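Local structure of antigen MTB48, Mycobacterial protein (Mycobacterium smegmatis, 4WJ1) at residues Ser44-Lys55 and Ser124-Ala132; Trp202-Leu213 and Gln276-Pro284. The protein is secreted through the mycobacterial ESX-1 type VII system and is probably involved in DNA conjugation, at least in the recipient strain, this piece comprising its PE and PPE domains. All coordinates share one frame; numbering follows the deposited sequence.

Contact 1. Residues Ser44-Lys55 and Ser124-Ala132; sequences SVYSKLMASAAK and SMEYPSAAA
Y127 and K48 cross at about a right angle, the phenol oxygen Y127 OH lying 3.3 Å from K48 CB and the tyrosine CZ resting against K48 CB and CG. With CG anti to its own backbone N (chi1 -170°), the Y127 ring swings back onto the helix, where S52 OG meets its edge at CE1, 3.7 Å away. The A51 methyl touches two successive loop residues, Y127 CD1 obliquely and P128 CD at 3.8 Å. K48 starts with CG beside the backbone N and then runs extended; this stretches CE to 3.3 Å from P128 O and takes NZ past A130. No direct hydrogen bond joins the segments. Instead a water in the plane of the Y127 ring, 2.6 Å from OH, also takes a weak bond from K48 NZ. Toward the ends, S44 OG packs on A130 CB, and the bent selenomethionine M125 sets its CE 3.5 Å from K55 CD while SE slides by A54 CB. The loop runs antiparallel to helix 40-96. Elsewhere on this helix, V45 and L49 pack on helix 187-230, and L49, M50 and A53 on helix 154-178, so the loop lies along an outer side of the bundle.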
ATOM      1  N   SER A  44     -12.521 -11.637 -12.566  1.00 39.14           N
ATOM      2  CA  SER A  44     -13.204 -10.807 -11.604  1.00 39.43           C
ATOM      3  C   SER A  44     -12.324 -10.649 -10.389  1.00 37.68           C
ATOM      4  O   SER A  44     -12.019  -9.527  -9.986  1.00 36.34           O
ATOM      5  CB  SER A  44     -14.549 -11.405 -11.219  1.00 45.86           C
ATOM      6  OG  SER A  44     -15.062 -10.730 -10.081  1.00 62.15           O
ATOM      7  N   VAL A  45     -11.903 -11.776  -9.816  1.00 31.95           N
ATOM      8  CA  VAL A  45     -11.041 -11.749  -8.639  1.00 34.12           C
ATOM      9  C   VAL A  45      -9.741 -11.015  -8.966  1.00 37.25           C
ATOM     10  O   VAL A  45      -9.296 -10.165  -8.208  1.00 41.17           O
ATOM     11  CB  VAL A  45     -10.741 -13.161  -8.127  1.00 35.86           C
ATOM     12  CG1 VAL A  45      -9.677 -13.124  -7.041  1.00 34.75           C
ATOM     13  CG2 VAL A  45     -12.011 -13.796  -7.595  1.00 39.42           C
ATOM     14  N   TYR A  46      -9.164 -11.318 -10.118  1.00 33.77           N
ATOM     15  CA  TYR A  46      -7.955 -10.633 -10.562  1.00 35.48           C
ATOM     16  C   TYR A  46      -8.079  -9.110 -10.599  1.00 38.45           C
ATOM     17  O   TYR A  46      -7.219  -8.397 -10.095  1.00 40.83           O
ATOM     18  CB  TYR A  46      -7.560 -11.116 -11.943  1.00 24.97           C
ATOM     19  CG  TYR A  46      -6.451 -10.328 -12.563  1.00 25.91           C
ATOM     20  CD1 TYR A  46      -5.118 -10.544 -12.185  1.00 29.87           C
ATOM     21  CD2 TYR A  46      -6.718  -9.388 -13.549  1.00 25.88           C
ATOM     22  CE1 TYR A  46      -4.083  -9.831 -12.771  1.00 30.34           C
ATOM     23  CE2 TYR A  46      -5.701  -8.657 -14.128  1.00 29.51           C
ATOM     24  CZ  TYR A  46      -4.387  -8.887 -13.745  1.00 35.65           C
ATOM     25  OH  TYR A  46      -3.385  -8.158 -14.333  1.00 34.60           O
ATOM     26  N   SER A  47      -9.135  -8.615 -11.225  1.00 38.45           N
ATOM     27  CA  SER A  47      -9.271  -7.191 -11.408  1.00 39.72           C
ATOM     28  C   SER A  47      -9.472  -6.520 -10.047  1.00 40.73           C
ATOM     29  O   SER A  47      -9.104  -5.356  -9.862  1.00 38.95           O
ATOM     30  CB  SER A  47     -10.425  -6.873 -12.355  1.00 44.43           C
ATOM     31  OG  SER A  47     -11.652  -7.279 -11.785  1.00 52.15           O
ATOM     32  N   LYS A  48     -10.030  -7.263  -9.093  1.00 37.91           N
ATOM     33  CA  LYS A  48     -10.184  -6.756  -7.725  1.00 37.93           C
ATOM     34  C   LYS A  48      -8.825  -6.593  -7.068  1.00 38.39           C
ATOM     35  O   LYS A  48      -8.513  -5.530  -6.536  1.00 42.88           O
ATOM     36  CB  LYS A  48     -11.069  -7.686  -6.887  1.00 42.07           C
ATOM     37  CG  LYS A  48     -12.522  -7.667  -7.332  1.00 54.58           C
ATOM     38  CD  LYS A  48     -13.446  -8.429  -6.404  1.00 62.00           C
ATOM     39  CE  LYS A  48     -14.883  -8.341  -6.910  1.00 68.49           C
ATOM     40  NZ  LYS A  48     -15.854  -8.998  -5.996  1.00 69.30           N
ATOM     41  N   LEU A  49      -8.008  -7.641  -7.114  1.00 31.72           N
ATOM     42  CA  LEU A  49      -6.687  -7.571  -6.516  1.00 32.41           C
ATOM     43  C   LEU A  49      -5.847  -6.478  -7.151  1.00 39.04           C
ATOM     44  O   LEU A  49      -5.105  -5.794  -6.459  1.00 46.44           O
ATOM     45  CB  LEU A  49      -5.965  -8.903  -6.629  1.00 28.71           C
ATOM     46  CG  LEU A  49      -6.549 -10.005  -5.757  1.00 35.07           C
ATOM     47  CD1 LEU A  49      -5.949 -11.366  -6.142  1.00 32.30           C
ATOM     48  CD2 LEU A  49      -6.306  -9.706  -4.294  1.00 26.51           C
HETATM   49  N   MSE A  50      -5.956  -6.313  -8.464  1.00 32.57           N
HETATM   50  CA  MSE A  50      -5.192  -5.275  -9.137  1.00 32.18           C
HETATM   51  C   MSE A  50      -5.671  -3.895  -8.669  1.00 38.18           C
HETATM   52  O   MSE A  50      -4.880  -2.966  -8.516  1.00 39.32           O
HETATM   53  CB  MSE A  50      -5.319  -5.395 -10.657  1.00 26.79           C
HETATM   54  CG  MSE A  50      -4.688  -6.638 -11.267  1.00 38.96           C
HETATM   55 SE   MSE A  50      -2.852  -7.016 -10.671  0.80 38.68          SE
HETATM   56  CE  MSE A  50      -3.328  -8.331  -9.305  1.00 35.37           C
ATOM     57  N   ALA A  51      -6.970  -3.773  -8.441  1.00 32.94           N
ATOM     58  CA  ALA A  51      -7.543  -2.492  -8.055  1.00 35.61           C
ATOM     59  C   ALA A  51      -7.063  -2.116  -6.654  1.00 34.51           C
ATOM     60  O   ALA A  51      -6.695  -0.978  -6.401  1.00 33.59           O
ATOM     61  CB  ALA A  51      -9.059  -2.536  -8.114  1.00 25.45           C
ATOM     62  N   SER A  52      -7.045  -3.093  -5.758  1.00 32.01           N
ATOM     63  CA  SER A  52      -6.500  -2.889  -4.432  1.00 24.68           C
ATOM     64  C   SER A  52      -5.028  -2.497  -4.495  1.00 34.26           C
ATOM     65  O   SER A  52      -4.612  -1.564  -3.820  1.00 44.38           O
ATOM     66  CB  SER A  52      -6.682  -4.145  -3.585  1.00 23.02           C
ATOM     67  OG  SER A  52      -8.058  -4.332  -3.262  1.00 33.72           O
ATOM     68  N   ALA A  53      -4.246  -3.201  -5.313  1.00 31.24           N
ATOM     69  CA  ALA A  53      -2.827  -2.907  -5.441  1.00 29.25           C
ATOM     70  C   ALA A  53      -2.621  -1.469  -5.911  1.00 28.96           C
ATOM     71  O   ALA A  53      -1.772  -0.754  -5.390  1.00 29.02           O
ATOM     72  CB  ALA A  53      -2.151  -3.882  -6.408  1.00 22.68           C
ATOM     73  N   ALA A  54      -3.404  -1.058  -6.905  1.00 25.72           N
ATOM     74  CA  ALA A  54      -3.318   0.289  -7.440  1.00 33.47           C
ATOM     75  C   ALA A  54      -3.701   1.329  -6.373  1.00 42.37           C
ATOM     76  O   ALA A  54      -3.073   2.380  -6.276  1.00 45.08           O
ATOM     77  CB  ALA A  54      -4.211   0.428  -8.664  1.00 25.03           C
ATOM     78  N   LYS A  55      -4.729   1.029  -5.581  1.00 34.29           N
ATOM     79  CA  LYS A  55      -5.178   1.940  -4.539  1.00 38.55           C
ATOM     80  C   LYS A  55      -4.086   2.085  -3.488  1.00 42.29           C
ATOM     81  O   LYS A  55      -3.838   3.180  -2.988  1.00 40.21           O
ATOM     82  CB  LYS A  55      -6.482   1.452  -3.902  1.00 36.75           C
ATOM     83  CG  LYS A  55      -6.948   2.263  -2.678  1.00 44.99           C
ATOM     84  CD  LYS A  55      -7.585   3.590  -3.065  1.00 54.52           C
ATOM     85  CE  LYS A  55      -8.815   3.901  -2.206  1.00 71.96           C
ATOM     86  NZ  LYS A  55      -9.980   3.000  -2.507  1.00 77.64           N
ATOM     87  N   SER A 124      -9.505   8.517  -7.637  1.00 75.18           N
ATOM     88  CA  SER A 124     -10.612   7.591  -7.444  1.00 84.47           C
ATOM     89  C   SER A 124     -10.515   6.420  -8.412  1.00 88.85           C
ATOM     90  O   SER A 124     -10.352   6.591  -9.624  1.00 86.19           O
ATOM     91  CB  SER A 124     -11.938   8.308  -7.619  1.00 95.60           C
ATOM     92  OG  SER A 124     -12.099   9.303  -6.618  1.00105.90           O
HETATM   93  N   MSE A 125     -10.589   5.220  -7.861  1.00 78.45           N
HETATM   94  CA  MSE A 125     -10.616   4.013  -8.670  1.00 78.68           C
HETATM   95  C   MSE A 125     -11.866   3.219  -8.302  1.00 74.08           C
HETATM   96  O   MSE A 125     -12.085   2.912  -7.127  1.00 69.30           O
HETATM   97  CB  MSE A 125      -9.334   3.199  -8.454  1.00 80.52           C
HETATM   98  CG  MSE A 125      -8.071   3.921  -8.921  1.00 79.88           C
HETATM   99 SE   MSE A 125      -6.419   3.538  -7.940  0.33 58.83          SE
HETATM  100  CE  MSE A 125      -6.766   4.552  -6.322  1.00 76.98           C
ATOM    101  N   GLU A 126     -12.710   2.922  -9.286  1.00 69.89           N
ATOM    102  CA  GLU A 126     -13.921   2.188  -8.967  1.00 73.19           C
ATOM    103  C   GLU A 126     -13.582   0.711  -8.842  1.00 66.97           C
ATOM    104  O   GLU A 126     -12.966   0.115  -9.727  1.00 66.69           O
ATOM    105  CB  GLU A 126     -15.032   2.412 -10.002  1.00 83.32           C
ATOM    106  CG  GLU A 126     -16.411   2.503  -9.337  1.00 95.01           C
ATOM    107  CD  GLU A 126     -17.546   1.965 -10.197  1.00105.41           C
ATOM    108  OE1 GLU A 126     -17.393   1.915 -11.436  1.00108.98           O
ATOM    109  OE2 GLU A 126     -18.595   1.584  -9.626  1.00105.49           O
ATOM    110  N   TYR A 127     -13.977   0.141  -7.714  1.00 61.25           N
ATOM    111  CA  TYR A 127     -13.673  -1.238  -7.397  1.00 59.96           C
ATOM    112  C   TYR A 127     -14.621  -2.155  -8.163  1.00 65.58           C
ATOM    113  O   TYR A 127     -15.842  -1.976  -8.124  1.00 68.33           O
ATOM    114  CB  TYR A 127     -13.781  -1.454  -5.893  1.00 51.82           C
ATOM    115  CG  TYR A 127     -13.268  -2.772  -5.383  1.00 48.20           C
ATOM    116  CD1 TYR A 127     -11.899  -3.018  -5.285  1.00 46.59           C
ATOM    117  CD2 TYR A 127     -14.152  -3.764  -4.969  1.00 41.45           C
ATOM    118  CE1 TYR A 127     -11.421  -4.221  -4.797  1.00 37.50           C
ATOM    119  CE2 TYR A 127     -13.688  -4.977  -4.486  1.00 44.75           C
ATOM    120  CZ  TYR A 127     -12.325  -5.199  -4.405  1.00 48.32           C
ATOM    121  OH  TYR A 127     -11.869  -6.403  -3.918  1.00 61.12           O
ATOM    122  N   PRO A 128     -14.059  -3.124  -8.891  1.00 62.17           N
ATOM    123  CA  PRO A 128     -14.844  -4.018  -9.748  1.00 60.34           C
ATOM    124  C   PRO A 128     -15.805  -4.885  -8.938  1.00 67.65           C
ATOM    125  O   PRO A 128     -15.510  -5.198  -7.783  1.00 65.61           O
ATOM    126  CB  PRO A 128     -13.775  -4.879 -10.426  1.00 51.87           C
ATOM    127  CG  PRO A 128     -12.491  -4.143 -10.230  1.00 55.37           C
ATOM    128  CD  PRO A 128     -12.625  -3.442  -8.928  1.00 54.31           C
ATOM    129  N   SER A 129     -16.934  -5.263  -9.534  1.00 73.49           N
ATOM    130  CA  SER A 129     -17.889  -6.139  -8.859  1.00 80.01           C
ATOM    131  C   SER A 129     -18.161  -7.402  -9.684  1.00 82.35           C
ATOM    132  O   SER A 129     -18.384  -7.326 -10.894  1.00 83.30           O
ATOM    133  CB  SER A 129     -19.196  -5.391  -8.585  1.00 81.04           C
ATOM    134  OG  SER A 129     -19.829  -5.046  -9.804  1.00 83.12           O
ATOM    135  N   ALA A 130     -18.148  -8.559  -9.023  1.00 78.82           N
ATOM    136  CA  ALA A 130     -18.338  -9.844  -9.703  1.00 73.54           C
ATOM    137  C   ALA A 130     -19.731  -9.991 -10.310  1.00 74.93           C
ATOM    138  O   ALA A 130     -20.628  -9.186 -10.058  1.00 73.33           O
ATOM    139  CB  ALA A 130     -18.069 -11.004  -8.738  1.00 65.74           C
ATOM    140  N   ALA A 131     -19.894 -11.028 -11.123  1.00 79.06           N
ATOM    141  CA  ALA A 131     -21.197 -11.376 -11.670  1.00 81.55           C
ATOM    142  C   ALA A 131     -22.075 -11.951 -10.564  1.00 81.96           C
ATOM    143  O   ALA A 131     -21.604 -12.745  -9.743  1.00 83.62           O
ATOM    144  CB  ALA A 131     -21.050 -12.382 -12.824  1.00 79.00           C
ATOM    145  N   ALA A 132     -23.343 -11.548 -10.540  1.00 76.63           N
ATOM    146  CA  ALA A 132     -24.307 -12.108  -9.598  1.00 73.97           C
ATOM    147  C   ALA A 132     -24.361 -13.645  -9.708  1.00 77.80           C
ATOM    148  O   ALA A 132     -24.197 -14.365  -8.719  1.00 77.39           O
ATOM    149  CB  ALA A 132     -25.671 -11.504  -9.835  1.00 66.92           C
TER
HETATM  150  O   HOH W   1     -13.920  -7.864  -3.330  1.00 48.68           O

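Contact 2. Residues Trp202-Leu213 and Gln276-Pro284; sequences WWADMGAECGRL and QEIRPGKPP
W202 lies across from P283, E209 from P280 and L213 from I278, so the 276-284 chain runs antiparallel to the helix, with CA-CA spacings of 6.4 to 7.0 Å; it is extended, without regular secondary structure. The W202 indole is held between P283 of the loop and M206 of its own helix. P283 CA stands over one face, 3.5 Å from the centroid of the five-membered ring, a CH-pi contact to which P284 CD adds a longer one; M206 CG lies over the opposite face. In the ring plane, W202 NE1 gives a fairly straight hydrogen bond to G281 O (2.8 Å, 162°), approaching from above the carbonyl plane. This bond, with the prolines, fixes the rotation of the indole. M206, a selenomethionine, crosses P280 at about a right angle, its SE 3.6 Å from P280 CB. A bend at chi2 (-72°) turns the E209 carboxylate toward the loop and R212, and its two oxygens take different partners: OE2 accepts from a water that in turn accepts from G281 N, while OE1 takes R212 NH1 at 2.7 Å in a salt bridge on its syn lone pair. I278 CD1 sits over the centre of the R212 guanidinium and touches R212 CB. T59 and F60 of helix 40-96 meet W202, M206 and P280, so in this PE-PPE-like helical bundle the extended, proline-rich 276-284 segment lies between helix 187-230 of the PPE part and helix 40-96 of the PE part.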
ATOM      1  N   TRP A 202       1.166   5.149  10.627  1.00 33.50           N
ATOM      2  CA  TRP A 202       0.357   4.920   9.453  1.00 35.37           C
ATOM      3  C   TRP A 202       1.113   4.031   8.457  1.00 35.14           C
ATOM      4  O   TRP A 202       0.538   3.151   7.832  1.00 32.10           O
ATOM      5  CB  TRP A 202      -0.025   6.247   8.825  1.00 29.37           C
ATOM      6  CG  TRP A 202      -0.725   6.137   7.524  1.00 31.53           C
ATOM      7  CD1 TRP A 202      -2.062   6.010   7.321  1.00 35.23           C
ATOM      8  CD2 TRP A 202      -0.122   6.175   6.229  1.00 32.44           C
ATOM      9  NE1 TRP A 202      -2.336   5.956   5.971  1.00 40.47           N
ATOM     10  CE2 TRP A 202      -1.157   6.054   5.280  1.00 34.36           C
ATOM     11  CE3 TRP A 202       1.195   6.294   5.778  1.00 33.26           C
ATOM     12  CZ2 TRP A 202      -0.921   6.059   3.909  1.00 34.91           C
ATOM     13  CZ3 TRP A 202       1.434   6.297   4.411  1.00 31.60           C
ATOM     14  CH2 TRP A 202       0.377   6.183   3.493  1.00 30.68           C
ATOM     15  N   TRP A 203       2.409   4.267   8.331  1.00 32.77           N
ATOM     16  CA  TRP A 203       3.236   3.443   7.475  1.00 35.71           C
ATOM     17  C   TRP A 203       3.173   1.990   7.927  1.00 39.06           C
ATOM     18  O   TRP A 203       3.051   1.092   7.103  1.00 40.83           O
ATOM     19  CB  TRP A 203       4.668   3.951   7.466  1.00 27.51           C
ATOM     20  CG  TRP A 203       4.892   5.014   6.448  1.00 27.03           C
ATOM     21  CD1 TRP A 203       5.371   6.263   6.671  1.00 32.84           C
ATOM     22  CD2 TRP A 203       4.659   4.921   5.031  1.00 41.00           C
ATOM     23  NE1 TRP A 203       5.449   6.966   5.491  1.00 36.87           N
ATOM     24  CE2 TRP A 203       5.020   6.164   4.467  1.00 36.39           C
ATOM     25  CE3 TRP A 203       4.189   3.906   4.182  1.00 34.44           C
ATOM     26  CZ2 TRP A 203       4.920   6.425   3.099  1.00 34.43           C
ATOM     27  CZ3 TRP A 203       4.077   4.173   2.824  1.00 27.27           C
ATOM     28  CH2 TRP A 203       4.447   5.416   2.295  1.00 31.98           C
ATOM     29  N   ALA A 204       3.223   1.763   9.232  1.00 35.45           N
ATOM     30  CA  ALA A 204       3.085   0.419   9.758  1.00 33.52           C
ATOM     31  C   ALA A 204       1.718  -0.163   9.406  1.00 38.48           C
ATOM     32  O   ALA A 204       1.609  -1.349   9.106  1.00 40.67           O
ATOM     33  CB  ALA A 204       3.283   0.412  11.231  1.00 30.23           C
ATOM     34  N   ASP A 205       0.679   0.664   9.435  1.00 35.68           N
ATOM     35  CA  ASP A 205      -0.646   0.210   9.003  1.00 41.19           C
ATOM     36  C   ASP A 205      -0.626  -0.128   7.517  1.00 40.65           C
ATOM     37  O   ASP A 205      -1.224  -1.111   7.087  1.00 44.43           O
ATOM     38  CB  ASP A 205      -1.723   1.267   9.287  1.00 47.84           C
ATOM     39  CG  ASP A 205      -1.851   1.583  10.772  1.00 63.75           C
ATOM     40  OD1 ASP A 205      -1.325   0.791  11.585  1.00 68.16           O
ATOM     41  OD2 ASP A 205      -2.473   2.615  11.131  1.00 73.65           O
HETATM   42  N   MSE A 206       0.073   0.687   6.735  1.00 28.63           N
HETATM   43  CA  MSE A 206       0.195   0.432   5.321  1.00 28.44           C
HETATM   44  C   MSE A 206       0.901  -0.914   5.089  1.00 36.34           C
HETATM   45  O   MSE A 206       0.534  -1.668   4.187  1.00 39.62           O
HETATM   46  CB  MSE A 206       0.937   1.578   4.641  1.00 27.49           C
HETATM   47  CG  MSE A 206       0.083   2.820   4.486  1.00 34.78           C
HETATM   48 SE   MSE A 206      -1.708   2.452   3.777  0.71 28.33          SE
HETATM   49  CE  MSE A 206      -2.710   2.588   5.447  1.00 29.36           C
ATOM     50  N   GLY A 207       1.896  -1.217   5.920  1.00 36.11           N
ATOM     51  CA  GLY A 207       2.552  -2.515   5.889  1.00 32.67           C
ATOM     52  C   GLY A 207       1.545  -3.626   6.153  1.00 39.23           C
ATOM     53  O   GLY A 207       1.504  -4.620   5.451  1.00 46.77           O
ATOM     54  N   ALA A 208       0.707  -3.448   7.161  1.00 39.45           N
ATOM     55  CA  ALA A 208      -0.288  -4.457   7.491  1.00 38.56           C
ATOM     56  C   ALA A 208      -1.265  -4.662   6.349  1.00 36.27           C
ATOM     57  O   ALA A 208      -1.768  -5.778   6.166  1.00 35.94           O
ATOM     58  CB  ALA A 208      -1.042  -4.070   8.753  1.00 30.63           C
ATOM     59  N   GLU A 209      -1.552  -3.586   5.609  1.00 31.26           N
ATOM     60  CA  GLU A 209      -2.428  -3.674   4.440  1.00 35.01           C
ATOM     61  C   GLU A 209      -1.739  -4.479   3.344  1.00 37.25           C
ATOM     62  O   GLU A 209      -2.385  -5.216   2.616  1.00 39.13           O
ATOM     63  CB  GLU A 209      -2.808  -2.295   3.902  1.00 37.52           C
ATOM     64  CG  GLU A 209      -3.584  -1.397   4.877  1.00 36.59           C
ATOM     65  CD  GLU A 209      -5.020  -1.838   5.116  1.00 46.34           C
ATOM     66  OE1 GLU A 209      -5.404  -2.939   4.683  1.00 51.31           O
ATOM     67  OE2 GLU A 209      -5.777  -1.081   5.767  1.00 63.95           O
ATOM     68  N   CYS A 210      -0.428  -4.324   3.234  1.00 30.26           N
ATOM     69  CA  CYS A 210       0.364  -5.157   2.354  1.00 31.03           C
ATOM     70  C   CYS A 210       0.138  -6.618   2.718  1.00 35.46           C
ATOM     71  O   CYS A 210      -0.061  -7.450   1.842  1.00 32.14           O
ATOM     72  CB  CYS A 210       1.845  -4.789   2.447  1.00 27.96           C
ATOM     73  SG  CYS A 210       2.238  -3.227   1.655  1.00 37.52           S
ATOM     74  N   GLY A 211       0.128  -6.909   4.017  1.00 32.13           N
ATOM     75  CA  GLY A 211      -0.131  -8.249   4.503  1.00 29.86           C
ATOM     76  C   GLY A 211      -1.517  -8.717   4.080  1.00 36.58           C
ATOM     77  O   GLY A 211      -1.697  -9.848   3.631  1.00 45.54           O
ATOM     78  N   ARG A 212      -2.497  -7.831   4.198  1.00 35.74           N
ATOM     79  CA  ARG A 212      -3.867  -8.179   3.862  1.00 38.59           C
ATOM     80  C   ARG A 212      -4.032  -8.443   2.363  1.00 34.34           C
ATOM     81  O   ARG A 212      -4.793  -9.326   1.973  1.00 34.25           O
ATOM     82  CB  ARG A 212      -4.836  -7.077   4.326  1.00 30.43           C
ATOM     83  CG  ARG A 212      -4.901  -6.925   5.856  1.00 50.14           C
ATOM     84  CD  ARG A 212      -5.959  -5.912   6.331  1.00 56.59           C
ATOM     85  NE  ARG A 212      -7.281  -6.264   5.822  1.00 70.70           N
ATOM     86  CZ  ARG A 212      -8.104  -5.426   5.192  1.00 75.85           C
ATOM     87  NH1 ARG A 212      -7.757  -4.152   5.004  1.00 76.30           N
ATOM     88  NH2 ARG A 212      -9.286  -5.864   4.758  1.00 68.27           N
ATOM     89  N   LEU A 213      -3.333  -7.687   1.521  1.00 29.51           N
ATOM     90  CA  LEU A 213      -3.461  -7.905   0.084  1.00 36.98           C
ATOM     91  C   LEU A 213      -2.854  -9.273  -0.265  1.00 35.38           C
ATOM     92  O   LEU A 213      -3.433 -10.049  -1.021  1.00 35.17           O
ATOM     93  CB  LEU A 213      -2.794  -6.777  -0.706  1.00 32.93           C
ATOM     94  CG  LEU A 213      -2.751  -6.968  -2.223  1.00 33.48           C
ATOM     95  CD1 LEU A 213      -4.132  -7.282  -2.753  1.00 28.04           C
ATOM     96  CD2 LEU A 213      -2.159  -5.737  -2.918  1.00 27.13           C
ATOM     97  N   GLN A 276     -11.912  -9.665  -0.222  1.00 48.26           N
ATOM     98  CA  GLN A 276     -12.476  -8.397   0.213  1.00 53.01           C
ATOM     99  C   GLN A 276     -11.601  -7.224  -0.216  1.00 47.84           C
ATOM    100  O   GLN A 276     -10.377  -7.350  -0.342  1.00 51.69           O
ATOM    101  CB  GLN A 276     -12.691  -8.380   1.726  1.00 66.52           C
ATOM    102  CG  GLN A 276     -11.790  -9.305   2.529  1.00 77.84           C
ATOM    103  CD  GLN A 276     -12.194  -9.369   4.001  1.00 92.69           C
ATOM    104  OE1 GLN A 276     -13.285  -9.843   4.337  1.00 98.72           O
ATOM    105  NE2 GLN A 276     -11.318  -8.880   4.883  1.00 89.06           N
ATOM    106  N   GLU A 277     -12.258  -6.097  -0.469  1.00 48.46           N
ATOM    107  CA  GLU A 277     -11.607  -4.862  -0.880  1.00 43.24           C
ATOM    108  C   GLU A 277     -10.633  -4.381   0.188  1.00 44.03           C
ATOM    109  O   GLU A 277     -10.918  -4.453   1.379  1.00 44.35           O
ATOM    110  CB  GLU A 277     -12.656  -3.781  -1.168  1.00 46.33           C
ATOM    111  CG  GLU A 277     -12.089  -2.499  -1.761  1.00 53.51           C
ATOM    112  CD  GLU A 277     -13.143  -1.423  -1.979  1.00 60.18           C
ATOM    113  OE1 GLU A 277     -14.351  -1.704  -1.784  1.00 61.84           O
ATOM    114  OE2 GLU A 277     -12.755  -0.289  -2.341  1.00 64.59           O
ATOM    115  N   ILE A 278      -9.469  -3.923  -0.251  1.00 42.45           N
ATOM    116  CA  ILE A 278      -8.493  -3.310   0.630  1.00 43.82           C
ATOM    117  C   ILE A 278      -8.742  -1.820   0.568  1.00 51.79           C
ATOM    118  O   ILE A 278      -8.576  -1.208  -0.491  1.00 58.02           O
ATOM    119  CB  ILE A 278      -7.039  -3.616   0.206  1.00 45.53           C
ATOM    120  CG1 ILE A 278      -6.833  -5.119   0.001  1.00 43.11           C
ATOM    121  CG2 ILE A 278      -6.059  -3.086   1.230  1.00 43.77           C
ATOM    122  CD1 ILE A 278      -6.976  -5.919   1.273  1.00 43.41           C
ATOM    123  N   ARG A 279      -9.172  -1.234   1.678  1.00 48.17           N
ATOM    124  CA  ARG A 279      -9.416   0.201   1.690  1.00 54.00           C
ATOM    125  C   ARG A 279      -8.496   0.922   2.660  1.00 45.93           C
ATOM    126  O   ARG A 279      -8.853   1.128   3.808  1.00 47.22           O
ATOM    127  CB  ARG A 279     -10.874   0.486   2.028  1.00 61.91           C
ATOM    128  CG  ARG A 279     -11.635   1.082   0.863  1.00 72.08           C
ATOM    129  CD  ARG A 279     -13.086   0.651   0.879  1.00 81.28           C
ATOM    130  NE  ARG A 279     -13.948   1.663   0.281  1.00 87.40           N
ATOM    131  CZ  ARG A 279     -15.272   1.586   0.253  1.00 91.07           C
ATOM    132  NH1 ARG A 279     -15.882   0.533   0.782  1.00 89.07           N
ATOM    133  NH2 ARG A 279     -15.983   2.554  -0.315  1.00 97.29           N
ATOM    134  N   PRO A 280      -7.288   1.283   2.204  1.00 41.72           N
ATOM    135  CA  PRO A 280      -6.359   1.947   3.115  1.00 44.69           C
ATOM    136  C   PRO A 280      -6.758   3.401   3.337  1.00 46.91           C
ATOM    137  O   PRO A 280      -7.150   4.096   2.394  1.00 47.95           O
ATOM    138  CB  PRO A 280      -5.019   1.853   2.379  1.00 39.10           C
ATOM    139  CG  PRO A 280      -5.426   1.920   0.927  1.00 38.64           C
ATOM    140  CD  PRO A 280      -6.716   1.123   0.853  1.00 37.33           C
ATOM    141  N   GLY A 281      -6.658   3.862   4.574  1.00 37.34           N
ATOM    142  CA  GLY A 281      -6.914   5.261   4.842  1.00 37.12           C
ATOM    143  C   GLY A 281      -5.771   6.129   4.349  1.00 41.51           C
ATOM    144  O   GLY A 281      -4.613   5.703   4.324  1.00 42.66           O
ATOM    145  N   LYS A 282      -6.106   7.350   3.950  1.00 42.47           N
ATOM    146  CA  LYS A 282      -5.114   8.345   3.579  1.00 39.45           C
ATOM    147  C   LYS A 282      -4.123   8.550   4.725  1.00 40.80           C
ATOM    148  O   LYS A 282      -4.437   8.262   5.884  1.00 42.60           O
ATOM    149  CB  LYS A 282      -5.806   9.665   3.230  1.00 43.84           C
ATOM    150  CG  LYS A 282      -6.305  10.403   4.459  1.00 44.25           C
ATOM    151  CD  LYS A 282      -7.202  11.593   4.130  1.00 54.45           C
ATOM    152  CE  LYS A 282      -7.542  12.379   5.406  1.00 52.14           C
ATOM    153  NZ  LYS A 282      -6.302  12.846   6.147  1.00 47.51           N
ATOM    154  N   PRO A 283      -2.926   9.054   4.412  1.00 33.04           N
ATOM    155  CA  PRO A 283      -1.958   9.374   5.467  1.00 32.66           C
ATOM    156  C   PRO A 283      -2.337  10.628   6.263  1.00 34.69           C
ATOM    157  O   PRO A 283      -3.163  11.424   5.819  1.00 39.48           O
ATOM    158  CB  PRO A 283      -0.670   9.607   4.685  1.00 35.82           C
ATOM    159  CG  PRO A 283      -1.144  10.152   3.385  1.00 37.27           C
ATOM    160  CD  PRO A 283      -2.394   9.352   3.074  1.00 36.39           C
ATOM    161  N   PRO A 284      -1.741  10.804   7.447  1.00 34.73           N
ATOM    162  CA  PRO A 284      -2.017  12.047   8.174  1.00 38.49           C
ATOM    163  C   PRO A 284      -1.264  13.202   7.529  1.00 44.23           C
ATOM    164  O   PRO A 284      -0.155  13.015   7.017  1.00 43.67           O
ATOM    165  CB  PRO A 284      -1.493  11.759   9.581  1.00 34.95           C
ATOM    166  CG  PRO A 284      -0.352  10.811   9.334  1.00 36.12           C
ATOM    167  CD  PRO A 284      -0.812   9.930   8.187  1.00 33.12           C
TER
HETATM  168  O   HOH W   2      -6.088   1.957   6.745  1.00 54.99           O

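Both contacts lay an extended, irregular chain antiparallel to a long helix, and they bury similar areas, but on different helices and at different depths. Contact 1 is a surface contact on helix 40-96 of the PE part, built from the Y127 ring, proline, methyl and lysine-chain packing, with a water link whose K48 leg is weak. Contact 2, nearer the centre of the chain, is partly buried on helix 187-230 of the PPE part, and adds an indole hydrogen bond, CH-pi packing, a water link and an E209-R212 salt bridge within the helix. They touch: L49 packs on L213, Y127 on E277 and K55 on P280, while I278 N makes a weak hydrogen bond to S52 OG. Segment 276-284 thus lies against both helices.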